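Shikimate dehydrogenase-like protein HI_0607 (Haemophilus influenzae, PDB 1NPY) catalyses the NADP(+)-dependent oxidation of shikimate to 3-dehydroshikimate in vitro, much more weakly than classical AroE enzymes, so shikimate may not be its biological substrate. Local coordinates at residues Ser207-Val212 with Lys230-Gly235; Asp177-Val182 with Leu196-Ala201; Gln7-Leu12 with Gly56-Ala61; Thr89-Asn94 with Glu248-Gln253. All blocks are in the same frame, centred on the assembly; numbering follows the deposited sequence.

Contact 1: residues Ser207-Val212 with Lys230-Gly235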
loop_
_atom_site.group_PDB
_atom_site.type_symbol
_atom_site.label_atom_id
_atom_site.label_comp_id
_atom_site.label_asym_id
_atom_site.label_seq_id
_atom_site.Cartn_x
_atom_site.Cartn_y
_atom_site.Cartn_z
ATOM N N SER A 207 -6.018 21.528 0.080
ATOM C CA SER A 207 -7.400 21.052 0.090
ATOM C C SER A 207 -7.512 19.592 0.528
ATOM O O SER A 207 -8.577 19.168 0.973
ATOM C CB SER A 207 -8.078 21.343 -1.251
ATOM O OG SER A 207 -7.414 20.662 -2.288
ATOM N N VAL A 208 -6.427 18.830 0.405
ATOM C CA VAL A 208 -6.445 17.386 0.654
ATOM C C VAL A 208 -5.203 16.940 1.437
ATOM O O VAL A 208 -4.094 17.311 1.058
ATOM C CB VAL A 208 -6.438 16.557 -0.649
ATOM C CG1 VAL A 208 -6.502 15.093 -0.313
ATOM C CG2 VAL A 208 -7.625 16.912 -1.548
ATOM N N ALA A 209 -5.419 16.182 2.515
ATOM C CA ALA A 209 -4.337 15.617 3.321
ATOM C C ALA A 209 -4.394 14.094 3.260
ATOM O O ALA A 209 -5.386 13.516 3.686
ATOM C CB ALA A 209 -4.456 16.090 4.763
ATOM N N PHE A 210 -3.381 13.456 2.675
ATOM C CA PHE A 210 -3.333 12.015 2.455
ATOM C C PHE A 210 -2.123 11.474 3.217
ATOM O O PHE A 210 -0.972 11.826 2.934
ATOM C CB PHE A 210 -3.258 11.768 0.952
ATOM C CG PHE A 210 -3.238 10.321 0.492
ATOM C CD1 PHE A 210 -3.145 10.085 -0.871
ATOM C CD2 PHE A 210 -3.299 9.243 1.347
ATOM C CE1 PHE A 210 -3.116 8.787 -1.363
ATOM C CE2 PHE A 210 -3.268 7.952 0.869
ATOM C CZ PHE A 210 -3.167 7.723 -0.490
ATOM N N ASP A 211 -2.391 10.748 4.290
ATOM C CA ASP A 211 -1.316 10.248 5.145
ATOM C C ASP A 211 -1.343 8.742 4.972
ATOM O O ASP A 211 -2.313 8.071 5.336
ATOM C CB ASP A 211 -1.556 10.607 6.608
ATOM C CG ASP A 211 -0.313 10.506 7.468
ATOM O OD1 ASP A 211 0.670 9.832 7.077
ATOM O OD2 ASP A 211 -0.262 11.088 8.578
ATOM N N VAL A 212 -0.225 8.199 4.514
ATOM C CA VAL A 212 -0.102 6.759 4.368
ATOM C C VAL A 212 0.151 6.057 5.700
ATOM O O VAL A 212 -0.063 4.857 5.840
ATOM C CB VAL A 212 0.943 6.416 3.295
ATOM C CG1 VAL A 212 1.020 4.925 3.082
ATOM C CG2 VAL A 212 0.579 7.062 1.968
ATOM N N LYS A 230 -10.446 20.086 5.928
ATOM C CA LYS A 230 -9.871 19.638 4.668
ATOM C C LYS A 230 -10.313 18.188 4.424
ATOM O O LYS A 230 -10.734 17.506 5.354
ATOM C CB LYS A 230 -8.343 19.716 4.750
ATOM C CG LYS A 230 -7.759 21.045 5.191
ATOM C CD LYS A 230 -8.290 22.179 4.333
ATOM C CE LYS A 230 -7.584 23.502 4.498
ATOM N NZ LYS A 230 -8.005 24.474 3.441
ATOM N N GLN A 231 -10.235 17.724 3.185
ATOM C CA GLN A 231 -10.481 16.331 2.853
ATOM C C GLN A 231 -9.303 15.510 3.352
ATOM O O GLN A 231 -8.168 15.964 3.226
ATOM C CB GLN A 231 -10.600 16.195 1.342
ATOM C CG GLN A 231 -10.875 14.794 0.852
ATOM C CD GLN A 231 -11.117 14.761 -0.643
ATOM O OE1 GLN A 231 -12.146 15.237 -1.118
ATOM N NE2 GLN A 231 -10.172 14.207 -1.388
ATOM N N THR A 232 -9.562 14.371 3.976
ATOM C CA THR A 232 -8.493 13.468 4.392
ATOM C C THR A 232 -8.646 12.041 3.882
ATOM O O THR A 232 -9.756 11.532 3.725
ATOM C CB THR A 232 -8.358 13.382 5.906
ATOM O OG1 THR A 232 -9.549 12.845 6.491
ATOM C CG2 THR A 232 -8.145 14.716 6.550
ATOM N N ILE A 233 -7.498 11.437 3.606
ATOM C CA ILE A 233 -7.342 10.034 3.222
ATOM C C ILE A 233 -6.313 9.426 4.167
ATOM O O ILE A 233 -5.228 9.979 4.290
ATOM C CB ILE A 233 -6.856 9.906 1.766
ATOM C CG1 ILE A 233 -7.738 10.756 0.858
ATOM C CG2 ILE A 233 -6.895 8.432 1.285
ATOM C CD1 ILE A 233 -7.305 10.713 -0.570
ATOM N N SER A 234 -6.655 8.335 4.847
ATOM C CA SER A 234 -5.838 7.802 5.929
ATOM C C SER A 234 -5.183 6.516 5.465
ATOM O O SER A 234 -5.667 5.892 4.527
ATOM C CB SER A 234 -6.750 7.534 7.133
ATOM O OG SER A 234 -6.239 6.441 7.869
ATOM N N GLY A 235 -4.088 6.118 6.099
ATOM C CA GLY A 235 -3.344 4.940 5.692
ATOM C C GLY A 235 -4.104 3.646 5.912
ATOM O O GLY A 235 -3.815 2.632 5.273
HETATM O O HOH W 1 -0.871 2.657 4.603
#

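Contact 2: residues Asp177-Val182 with Leu196-Ala201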
loop_
_atom_site.group_PDB
_atom_site.type_symbol
_atom_site.label_atom_id
_atom_site.label_comp_id
_atom_site.label_asym_id
_atom_site.label_seq_id
_atom_site.Cartn_x
_atom_site.Cartn_y
_atom_site.Cartn_z
ATOM N N ASP A 177 -1.925 21.777 -3.358
ATOM C CA ASP A 177 -3.310 21.439 -3.071
ATOM C C ASP A 177 -3.496 20.111 -2.364
ATOM O O ASP A 177 -4.446 19.921 -1.610
ATOM C CB ASP A 177 -4.055 21.394 -4.400
ATOM C CG ASP A 177 -3.897 22.684 -5.147
ATOM O OD1 ASP A 177 -4.281 23.705 -4.543
ATOM O OD2 ASP A 177 -3.380 22.772 -6.278
ATOM N N ILE A 178 -2.607 19.169 -2.663
ATOM C CA ILE A 178 -2.652 17.808 -2.160
ATOM C C ILE A 178 -1.323 17.526 -1.465
ATOM O O ILE A 178 -0.258 17.527 -2.090
ATOM C CB ILE A 178 -2.922 16.791 -3.287
ATOM C CG1 ILE A 178 -4.273 17.071 -3.961
ATOM C CG2 ILE A 178 -2.928 15.377 -2.769
ATOM C CD1 ILE A 178 -4.522 16.271 -5.254
ATOM N N LEU A 179 -1.400 17.267 -0.165
ATOM C CA LEU A 179 -0.234 16.911 0.632
ATOM C C LEU A 179 -0.261 15.434 0.991
ATOM O O LEU A 179 -1.246 14.943 1.538
ATOM C CB LEU A 179 -0.205 17.720 1.925
ATOM C CG LEU A 179 -0.401 19.217 1.688
ATOM C CD1 LEU A 179 -0.413 19.891 3.054
ATOM C CD2 LEU A 179 0.725 19.801 0.855
ATOM N N VAL A 180 0.794 14.715 0.627
ATOM C CA VAL A 180 0.849 13.286 0.900
ATOM C C VAL A 180 2.046 12.999 1.798
ATOM O O VAL A 180 3.184 13.348 1.477
ATOM C CB VAL A 180 0.989 12.421 -0.384
ATOM C CG1 VAL A 180 0.780 10.966 -0.076
ATOM C CG2 VAL A 180 0.086 12.885 -1.500
ATOM N N ASN A 181 1.802 12.304 2.904
ATOM C CA ASN A 181 2.883 11.895 3.782
ATOM C C ASN A 181 3.181 10.411 3.550
ATOM O O ASN A 181 2.282 9.560 3.690
ATOM C CB ASN A 181 2.546 12.074 5.259
ATOM C CG ASN A 181 3.660 11.540 6.151
ATOM O OD1 ASN A 181 4.813 11.916 5.964
ATOM N ND2 ASN A 181 3.337 10.684 7.096
ATOM N N VAL A 182 4.435 10.144 3.189
ATOM C CA VAL A 182 4.974 8.798 3.073
ATOM C C VAL A 182 6.235 8.606 3.936
ATOM O O VAL A 182 7.058 7.713 3.705
ATOM C CB VAL A 182 5.268 8.382 1.614
ATOM C CG1 VAL A 182 3.991 8.343 0.804
ATOM C CG2 VAL A 182 6.326 9.258 0.926
ATOM N N LEU A 196 4.284 16.877 13.102
ATOM C CA LEU A 196 3.520 17.133 11.873
ATOM C C LEU A 196 4.292 16.762 10.617
ATOM O O LEU A 196 5.424 17.209 10.412
ATOM C CB LEU A 196 3.228 18.632 11.740
ATOM C CG LEU A 196 2.159 19.190 12.679
ATOM C CD1 LEU A 196 2.229 20.708 12.663
ATOM C CD2 LEU A 196 0.775 18.717 12.309
ATOM N N ALA A 197 3.637 16.052 9.703
ATOM C CA ALA A 197 4.247 15.667 8.443
ATOM C C ALA A 197 4.372 16.840 7.483
ATOM O O ALA A 197 5.250 16.839 6.623
ATOM C CB ALA A 197 3.486 14.497 7.843
ATOM N N PHE A 198 3.532 17.857 7.666
ATOM C CA PHE A 198 3.608 19.131 6.958
ATOM C C PHE A 198 3.297 20.234 7.990
ATOM O O PHE A 198 2.519 20.013 8.924
ATOM C CB PHE A 198 2.577 19.247 5.819
ATOM C CG PHE A 198 2.857 18.355 4.639
ATOM C CD1 PHE A 198 3.544 18.837 3.547
ATOM C CD2 PHE A 198 2.466 17.022 4.642
ATOM C CE1 PHE A 198 3.844 18.018 2.467
ATOM C CE2 PHE A 198 2.730 16.208 3.563
ATOM C CZ PHE A 198 3.430 16.698 2.473
ATOM N N PRO A 199 3.867 21.426 7.808
ATOM C CA PRO A 199 3.528 22.576 8.658
ATOM C C PRO A 199 2.050 22.996 8.589
ATOM O O PRO A 199 1.390 22.892 7.555
ATOM C CB PRO A 199 4.426 23.705 8.128
ATOM C CG PRO A 199 5.572 23.008 7.400
ATOM C CD PRO A 199 4.945 21.751 6.855
ATOM N N LYS A 200 1.526 23.505 9.698
ATOM C CA LYS A 200 0.139 23.981 9.722
ATOM C C LYS A 200 -0.182 24.955 8.596
ATOM O O LYS A 200 -1.213 24.844 7.925
ATOM C CB LYS A 200 -0.195 24.610 11.076
ATOM C CG LYS A 200 -0.226 23.595 12.211
ATOM C CD LYS A 200 -0.758 24.139 13.532
ATOM C CE LYS A 200 0.289 24.980 14.223
ATOM N NZ LYS A 200 1.427 24.166 14.737
ATOM N N ALA A 201 0.714 25.893 8.326
ATOM C CA ALA A 201 0.471 26.894 7.285
ATOM C C ALA A 201 0.275 26.241 5.925
ATOM O O ALA A 201 -0.481 26.713 5.072
ATOM C CB ALA A 201 1.632 27.867 7.230
#

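Contact 3: residues Gln7-Leu12 with Gly56-Ala61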
loop_
_atom_site.group_PDB
_atom_site.type_symbol
_atom_site.label_atom_id
_atom_site.label_comp_id
_atom_site.label_asym_id
_atom_site.label_seq_id
_atom_site.Cartn_x
_atom_site.Cartn_y
_atom_site.Cartn_z
ATOM N N GLN A 7 -8.138 -24.397 -0.330
ATOM C CA GLN A 7 -7.000 -23.698 -0.908
ATOM C C GLN A 7 -6.273 -22.893 0.168
ATOM O O GLN A 7 -6.922 -22.241 0.974
ATOM C CB GLN A 7 -7.449 -22.822 -2.068
ATOM C CG GLN A 7 -7.989 -23.728 -3.189
ATOM C CD GLN A 7 -9.387 -23.392 -3.697
ATOM O OE1 GLN A 7 -9.511 -22.699 -4.712
ATOM N NE2 GLN A 7 -10.433 -23.928 -3.044
ATOM N N LEU A 8 -4.945 -22.924 0.161
ATOM C CA LEU A 8 -4.155 -22.097 1.079
ATOM C C LEU A 8 -3.693 -20.820 0.389
ATOM O O LEU A 8 -3.125 -20.847 -0.712
ATOM C CB LEU A 8 -2.945 -22.864 1.591
ATOM C CG LEU A 8 -1.968 -22.099 2.480
ATOM C CD1 LEU A 8 -2.587 -21.607 3.766
ATOM C CD2 LEU A 8 -0.762 -22.988 2.759
ATOM N N CYS A 9 -3.969 -19.688 1.025
ATOM C CA CYS A 9 -3.369 -18.429 0.648
ATOM C C CYS A 9 -2.516 -18.004 1.844
ATOM O O CYS A 9 -2.722 -18.496 2.971
ATOM C CB CYS A 9 -4.383 -17.342 0.309
ATOM S SG CYS A 9 -5.232 -17.709 -1.239
ATOM N N MET A 10 -1.537 -17.168 1.554
ATOM C CA MET A 10 -0.497 -16.931 2.554
ATOM C C MET A 10 0.248 -15.621 2.371
ATOM O O MET A 10 -0.011 -14.859 1.432
ATOM C CB MET A 10 0.499 -18.089 2.472
ATOM C CG MET A 10 1.300 -18.219 1.186
ATOM S SD MET A 10 2.512 -19.534 1.276
ATOM C CE MET A 10 3.843 -18.622 2.026
ATOM N N SER A 11 1.160 -15.346 3.303
ATOM C CA SER A 11 2.065 -14.218 3.128
ATOM C C SER A 11 3.483 -14.663 3.538
ATOM O O SER A 11 3.649 -15.632 4.281
ATOM C CB SER A 11 1.652 -13.019 3.966
ATOM O OG SER A 11 1.747 -13.251 5.356
ATOM N N LEU A 12 4.463 -13.937 3.020
ATOM C CA LEU A 12 5.867 -14.125 3.376
ATOM C C LEU A 12 6.439 -12.776 3.768
ATOM O O LEU A 12 6.366 -11.835 2.991
ATOM C CB LEU A 12 6.669 -14.673 2.192
ATOM C CG LEU A 12 6.529 -16.146 1.858
ATOM C CD1 LEU A 12 7.156 -16.385 0.506
ATOM C CD2 LEU A 12 7.181 -17.069 2.907
ATOM N N GLY A 56 1.089 -26.019 -4.911
ATOM C CA GLY A 56 -0.205 -25.566 -5.377
ATOM C C GLY A 56 -0.869 -24.565 -4.448
ATOM O O GLY A 56 -2.092 -24.443 -4.449
ATOM N N ILE A 57 -0.083 -23.773 -3.731
ATOM C CA ILE A 57 -0.605 -22.697 -2.894
ATOM C C ILE A 57 -1.158 -21.622 -3.844
ATOM O O ILE A 57 -0.519 -21.261 -4.812
ATOM C CB ILE A 57 0.544 -22.205 -1.972
ATOM C CG1 ILE A 57 0.838 -23.317 -0.956
ATOM C CG2 ILE A 57 0.242 -20.844 -1.398
ATOM C CD1 ILE A 57 1.994 -23.094 -0.011
ATOM N N ARG A 58 -2.353 -21.102 -3.586
ATOM C CA ARG A 58 -3.049 -20.243 -4.524
ATOM C C ARG A 58 -2.558 -18.811 -4.600
ATOM O O ARG A 58 -2.484 -18.215 -5.672
ATOM C CB ARG A 58 -4.512 -20.210 -4.096
ATOM C CG ARG A 58 -5.406 -19.264 -4.855
ATOM C CD ARG A 58 -5.391 -19.399 -6.353
ATOM N NE ARG A 58 -6.192 -18.354 -6.968
ATOM C CZ ARG A 58 -6.218 -18.054 -8.253
ATOM N NH1 ARG A 58 -5.431 -18.692 -9.106
ATOM N NH2 ARG A 58 -6.996 -17.067 -8.697
ATOM N N GLY A 59 -2.204 -18.256 -3.445
ATOM C CA GLY A 59 -1.981 -16.824 -3.369
ATOM C C GLY A 59 -0.938 -16.545 -2.304
ATOM O O GLY A 59 -0.916 -17.229 -1.294
ATOM N N CYS A 60 -0.039 -15.602 -2.562
ATOM C CA CYS A 60 0.965 -15.237 -1.553
ATOM C C CYS A 60 1.247 -13.729 -1.533
ATOM O O CYS A 60 1.769 -13.164 -2.503
ATOM C CB CYS A 60 2.252 -16.038 -1.822
ATOM S SG CYS A 60 3.577 -15.773 -0.595
ATOM N N ALA A 61 0.984 -13.106 -0.397
ATOM C CA ALA A 61 1.391 -11.726 -0.176
ATOM C C ALA A 61 2.883 -11.712 0.109
ATOM O O ALA A 61 3.434 -12.659 0.669
ATOM C CB ALA A 61 0.607 -11.041 0.933
HETATM O O HOH W 2 -3.680 -24.581 -1.918
#

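Contact 4: residues Thr89-Asn94 with Glu248-Gln253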
loop_
_atom_site.group_PDB
_atom_site.type_symbol
_atom_site.label_atom_id
_atom_site.label_comp_id
_atom_site.label_asym_id
_atom_site.label_seq_id
_atom_site.Cartn_x
_atom_site.Cartn_y
_atom_site.Cartn_z
ATOM N N THR A 89 2.208 -9.168 -4.233
ATOM C CA THR A 89 1.143 -10.156 -4.428
ATOM C C THR A 89 1.508 -11.158 -5.511
ATOM O O THR A 89 1.891 -10.735 -6.594
ATOM C CB THR A 89 -0.143 -9.487 -4.927
ATOM O OG1 THR A 89 -0.502 -8.463 -3.994
ATOM C CG2 THR A 89 -1.280 -10.468 -4.910
ATOM N N ILE A 90 1.402 -12.456 -5.215
ATOM C CA ILE A 90 1.580 -13.503 -6.216
ATOM C C ILE A 90 0.311 -14.333 -6.286
ATOM O O ILE A 90 -0.219 -14.743 -5.253
ATOM C CB ILE A 90 2.777 -14.403 -5.816
ATOM C CG1 ILE A 90 4.056 -13.584 -5.651
ATOM C CG2 ILE A 90 2.960 -15.515 -6.823
ATOM C CD1 ILE A 90 5.092 -14.268 -4.818
ATOM N N VAL A 91 -0.159 -14.608 -7.501
ATOM C CA VAL A 91 -1.292 -15.476 -7.737
ATOM C C VAL A 91 -0.794 -16.641 -8.586
ATOM O O VAL A 91 -0.200 -16.459 -9.654
ATOM C CB VAL A 91 -2.438 -14.786 -8.485
ATOM C CG1 VAL A 91 -3.651 -15.716 -8.591
ATOM C CG2 VAL A 91 -2.811 -13.472 -7.823
ATOM N N ASN A 92 -1.019 -17.838 -8.059
ATOM C CA ASN A 92 -0.677 -19.075 -8.741
ATOM C C ASN A 92 -1.810 -19.620 -9.591
ATOM O O ASN A 92 -2.803 -20.113 -9.073
ATOM C CB ASN A 92 -0.261 -20.094 -7.691
ATOM C CG ASN A 92 0.182 -21.418 -8.285
ATOM O OD1 ASN A 92 0.283 -21.577 -9.513
ATOM N ND2 ASN A 92 0.573 -22.334 -7.394
ATOM N N ASP A 93 -1.683 -19.457 -10.903
ATOM C CA ASP A 93 -2.633 -19.962 -11.884
ATOM C C ASP A 93 -2.087 -21.275 -12.486
ATOM O O ASP A 93 -1.301 -21.240 -13.427
ATOM C CB ASP A 93 -2.853 -18.855 -12.939
ATOM C CG ASP A 93 -3.477 -17.574 -12.352
ATOM O OD1 ASP A 93 -4.595 -17.673 -11.787
ATOM O OD2 ASP A 93 -2.918 -16.443 -12.338
ATOM N N ASN A 94 -2.450 -22.422 -11.918
ATOM C CA ASN A 94 -1.970 -23.739 -12.349
ATOM C C ASN A 94 -0.473 -23.874 -12.556
ATOM O O ASN A 94 0.022 -24.467 -13.523
ATOM C CB ASN A 94 -2.647 -24.191 -13.638
ATOM C CG ASN A 94 -4.142 -24.115 -13.548
ATOM O OD1 ASN A 94 -4.775 -24.894 -12.834
ATOM N ND2 ASN A 94 -4.714 -23.143 -14.247
ATOM N N GLU A 248 -9.531 -10.475 -3.803
ATOM C CA GLU A 248 -10.265 -10.602 -5.058
ATOM C C GLU A 248 -9.421 -11.331 -6.109
ATOM O O GLU A 248 -9.917 -12.165 -6.860
ATOM C CB GLU A 248 -10.724 -9.243 -5.592
ATOM C CG GLU A 248 -11.660 -9.369 -6.789
ATOM C CD GLU A 248 -12.120 -8.011 -7.293
ATOM O OE1 GLU A 248 -12.615 -7.875 -8.438
ATOM O OE2 GLU A 248 -11.992 -7.053 -6.503
ATOM N N LEU A 249 -8.125 -11.070 -6.140
ATOM C CA LEU A 249 -7.256 -11.801 -7.051
ATOM C C LEU A 249 -7.250 -13.302 -6.744
ATOM O O LEU A 249 -7.245 -14.144 -7.641
ATOM C CB LEU A 249 -5.852 -11.224 -7.013
ATOM C CG LEU A 249 -5.684 -9.923 -7.786
ATOM C CD1 LEU A 249 -4.402 -9.209 -7.399
ATOM C CD2 LEU A 249 -5.716 -10.113 -9.294
ATOM N N TYR A 250 -7.205 -13.639 -5.466
ATOM C CA TYR A 250 -7.069 -15.054 -5.106
ATOM C C TYR A 250 -8.378 -15.829 -5.288
ATOM O O TYR A 250 -8.335 -16.988 -5.695
ATOM C CB TYR A 250 -6.628 -15.242 -3.664
ATOM C CG TYR A 250 -5.364 -14.522 -3.217
ATOM C CD1 TYR A 250 -4.337 -14.200 -4.088
ATOM C CD2 TYR A 250 -5.205 -14.188 -1.888
ATOM C CE1 TYR A 250 -3.207 -13.522 -3.636
ATOM C CE2 TYR A 250 -4.094 -13.497 -1.423
ATOM C CZ TYR A 250 -3.081 -13.200 -2.311
ATOM O OH TYR A 250 -1.992 -12.507 -1.846
ATOM N N THR A 251 -9.511 -15.224 -4.924
ATOM C CA THR A 251 -10.782 -15.950 -4.799
ATOM C C THR A 251 -11.779 -15.699 -5.939
ATOM O O THR A 251 -12.808 -16.368 -6.020
ATOM C CB THR A 251 -11.546 -15.532 -3.562
ATOM O OG1 THR A 251 -11.901 -14.144 -3.692
ATOM C CG2 THR A 251 -10.707 -15.664 -2.293
ATOM N N HIS A 252 -11.534 -14.643 -6.695
ATOM C CA HIS A 252 -12.453 -14.126 -7.714
ATOM C C HIS A 252 -13.767 -13.574 -7.178
ATOM O O HIS A 252 -14.760 -13.460 -7.901
ATOM C CB HIS A 252 -12.740 -15.165 -8.799
ATOM C CG HIS A 252 -11.517 -15.520 -9.582
ATOM N ND1 HIS A 252 -11.081 -16.816 -9.735
ATOM C CD2 HIS A 252 -10.586 -14.728 -10.159
ATOM C CE1 HIS A 252 -9.966 -16.809 -10.439
ATOM N NE2 HIS A 252 -9.638 -15.558 -10.704
ATOM N N GLN A 253 -13.772 -13.184 -5.912
ATOM C CA GLN A 253 -14.875 -12.474 -5.273
ATOM C C GLN A 253 -14.390 -11.205 -4.571
ATOM O O GLN A 253 -13.455 -11.246 -3.764
ATOM C CB GLN A 253 -15.577 -13.356 -4.241
ATOM C CG GLN A 253 -16.410 -14.475 -4.862
ATOM C CD GLN A 253 -17.221 -15.276 -3.854
ATOM O OE1 GLN A 253 -17.924 -14.684 -3.026
ATOM N NE2 GLN A 253 -17.214 -16.605 -3.988
HETATM O O HOH W 3 -6.763 -16.206 -11.423
#

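Contact 1: residues Ser207-Val212 with Lys230-Gly235
Phe210 and Ile233 form the main side-chain meeting between two neighbouring parallel strands. Ile233 CG2 sits over one face of the Phe210 ring, displaced toward the rim beside CD2 and CE2, a CH-pi contact with 4.0 Å from CG2 to the ring centroid. Ile233 CB lies at the ring rim, 3.6 Å from Phe210 CD2. On the same face of the sheet, Val208 and Gln231 run side by side and point the same way. With CG anti to the backbone N (chi1 -179°) and the chain extended beyond it, Gln231 brings NE2 to 3.7 Å from Val208 CG2. The reverse face carries Ala209 and Thr232, and Ala209 packs there on Phe221 and Ala225 of helix 220-227.

Four backbone hydrogen bonds hold the strands in register: Gln231 N to Ser207 O, Ala209 N to Gln231 O, Ile233 N to Ala209 O and Asp211 N to Ile233 O. The second is short and nearly straight, 2.8 Å from Ala209 N to Gln231 O. Ala209 O, which accepts from Ile233 N, also receives a CA-H...O contact from Thr232 CA at 3.2 Å. Past the last bond a water donates to both Val212 O and Gly235 O.

Other polar groups turn elsewhere: the Asp211 carboxylate accepts from Val213 and Thr219, and Ser234 OG caps Ala236 N at the start of helix 235-251. Strand 208-211, helix 220-227 and strand 231-233 make a beta-alpha-beta unit at one edge of the Rossmann-type parallel sheet, with Val212 beside Met130, which by similarity binds NADP(+).

Contact 2: residues Asp177-Val182 with Leu196-Ala201
Leu179 and Phe198 lie opposite each other with their CA atoms 7.7 Å apart, and the CA atoms of Asn181 and Ala197 come to 6.1 Å. The segments are therefore not paired as strands: 178-181 is a strand of the parallel sheet, whereas 196-199 is an irregular approach to helix 200-205, with Pro199 at the N-cap position. Strand 178-181, helix 200-205 and strand 208-211 form a beta-alpha-beta unit of the Rossmann-type domain. Side chains from both segments fill the gap.

The Phe198 ring is the larger part. Leu179 CB stands over the centre of one ring face, 3.7 Å from the centroid, as a CH-pi contact. The leucine methyls extend this cover, CD1 lying 3.9 Å from Phe198 CG and CD2 near CE1. At the ring edge is the backbone of the strand, with Val180 O 3.5 Å from Phe198 CZ. Outside the two segments, the ring also meets that of Phe221 and touches Ile123.

One step along, Ala197 CB presses on the flat carboxamide of Asn181, 3.4 Å from CG. The amide is gripped at both ends, OD1 by Thr183 OG1 and ND2 by Asp211 OD1, so its rotation is fixed. Asn181 lies about 6 Å from Gly126, which by similarity binds NADP(+).

All five touching residues are buried and their meeting is by packing alone. Besides the Asn181 amide, Ala197 O has an outside partner, accepting from His125 ND1. The carbonyl at the ring rim is probably mildly favourable, since aromatic C-H groups carry a slight positive charge; adhesion otherwise rests on close apolar fit.

Contact 3: residues Gln7-Leu12 with Gly56-Ala61
Met10 N approaches the flat carbonyl group of Gly59 from above its plane, 36° out of it, and donates a bent hydrogen bond of 2.9 Å to Gly59 O. Leu12 N is also tilted from the plane of the Ala61 carbonyl, though less, and bonds to Ala61 O. Ala61 N reaches Met10 O at 2.7 Å, and Arg58 N meets Leu8 O nearly in line with the carbonyl. The flat guanidinium of Arg58 leads away from strand 7-12, with NE donating to Tyr250 O and NH1 in a salt bridge with Asp93 OD1. Between the two bonded donors Arg58 and Ala61, the buried Gly59 N has no partner in the model.

Strands 7-12 and 59-62 are parallel neighbours in the mixed sheet of the substrate-binding domain, and the chain between them passes through helix 19-31, strand 35-40 and helix 45-55. Gly56 ends that last helix in a Schellman motif, and a water links Gly56 O to Leu8 N.

Toward the helix, sulfur atoms do much of the packing. Met10 crosses Ile57 at about a right angle, its SD 3.7 Å from Ile57 CG2. Met10 CG lies between its own N and carbonyl carbon (chi1 65°), 3.8 Å from Cys60 SG. Leu12 CD1 touches Cys60 SG as well, also at 3.8 Å. Leu8 and Ile57 lie side by side, with CD2 touching CD1. On the reverse face Ser11 CB meets Ala61 CB at 3.8 Å, while Cys9 and Ala61 pack on Tyr250.

Contact 4: residues Thr89-Asn94 with Glu248-Gln253
Thr89 meets Tyr250 in an unusual way, presenting its methyl rather than its hydroxyl to the phenol: Thr89 CG2 lies 3.7 Å from Tyr250 OH. Thr89 CG2 is anti to the backbone N while OG1 (chi1 -56°) stands beside that N and is hydrogen-bonded to Gln246 NE2, one turn before Tyr250 in helix 235-251. The methyl also approaches Tyr250 CE1, the two side chains crossing at a slant.

Further along strand 89-93, Val91 CG2 enters between two helix residues. It sits at the edge of the Tyr250 ring, near its plane, 4.1 Å from CD1. It also touches Leu249 CB at 3.9 Å, the valine and leucine side chains crossing at about a right angle. Leu249 CD1 reaches back to Thr89 CG2, and Ile90 O comes to 3.6 Å from Tyr250 CE1. The C-terminal end of helix 235-251 is thus packed on strand 89-93 of the mixed sheet of the substrate-binding domain.

At the margin the contact turns polar. Asp93 OD1 and His252 NE2 stand 5.6 Å apart, joined by a water that donates to OD1 at 2.6 Å. His252, with positive phi, is the first residue to leave the helix, and Thr251 OG1 accepts from Gln253 N in an ST turn.

Arg58 ties the two segments from the turn leading into strand 59-62, its NE bonded to Tyr250 O and its NH1 to Asn92 O. The direct touch is mainly van der Waals packing, and buried. Asp93 is paired with both Arg58 and Arg98, so its charge is probably largely compensated.

Overall arrangement
The four contacts fall into two pairs, one in each domain of a two-domain dehydrogenase. Contacts 1 and 2 have centres 9 Å apart and share the parallel Rossmann-type sheet of the domain that, by similarity, binds NADP(+). Contacts 3 and 4, also 9 Å apart, share the mixed sheet, where Cys60 O and Ile90 N probably bond at 2.8 Å. The pairs lie on opposite sides of the chain's centre: contacts 1 and 3 are 32 Å apart between centres and about 15 Å between nearest atoms. The side chain of Val212 comes within about 7 Å of that of Asp103, the inferred substrate-binding residue, and Ala61 within about 8 Å of Lys67, the inferred proton donor/acceptor. Helix 235-251 runs from contact 1 to contact 4.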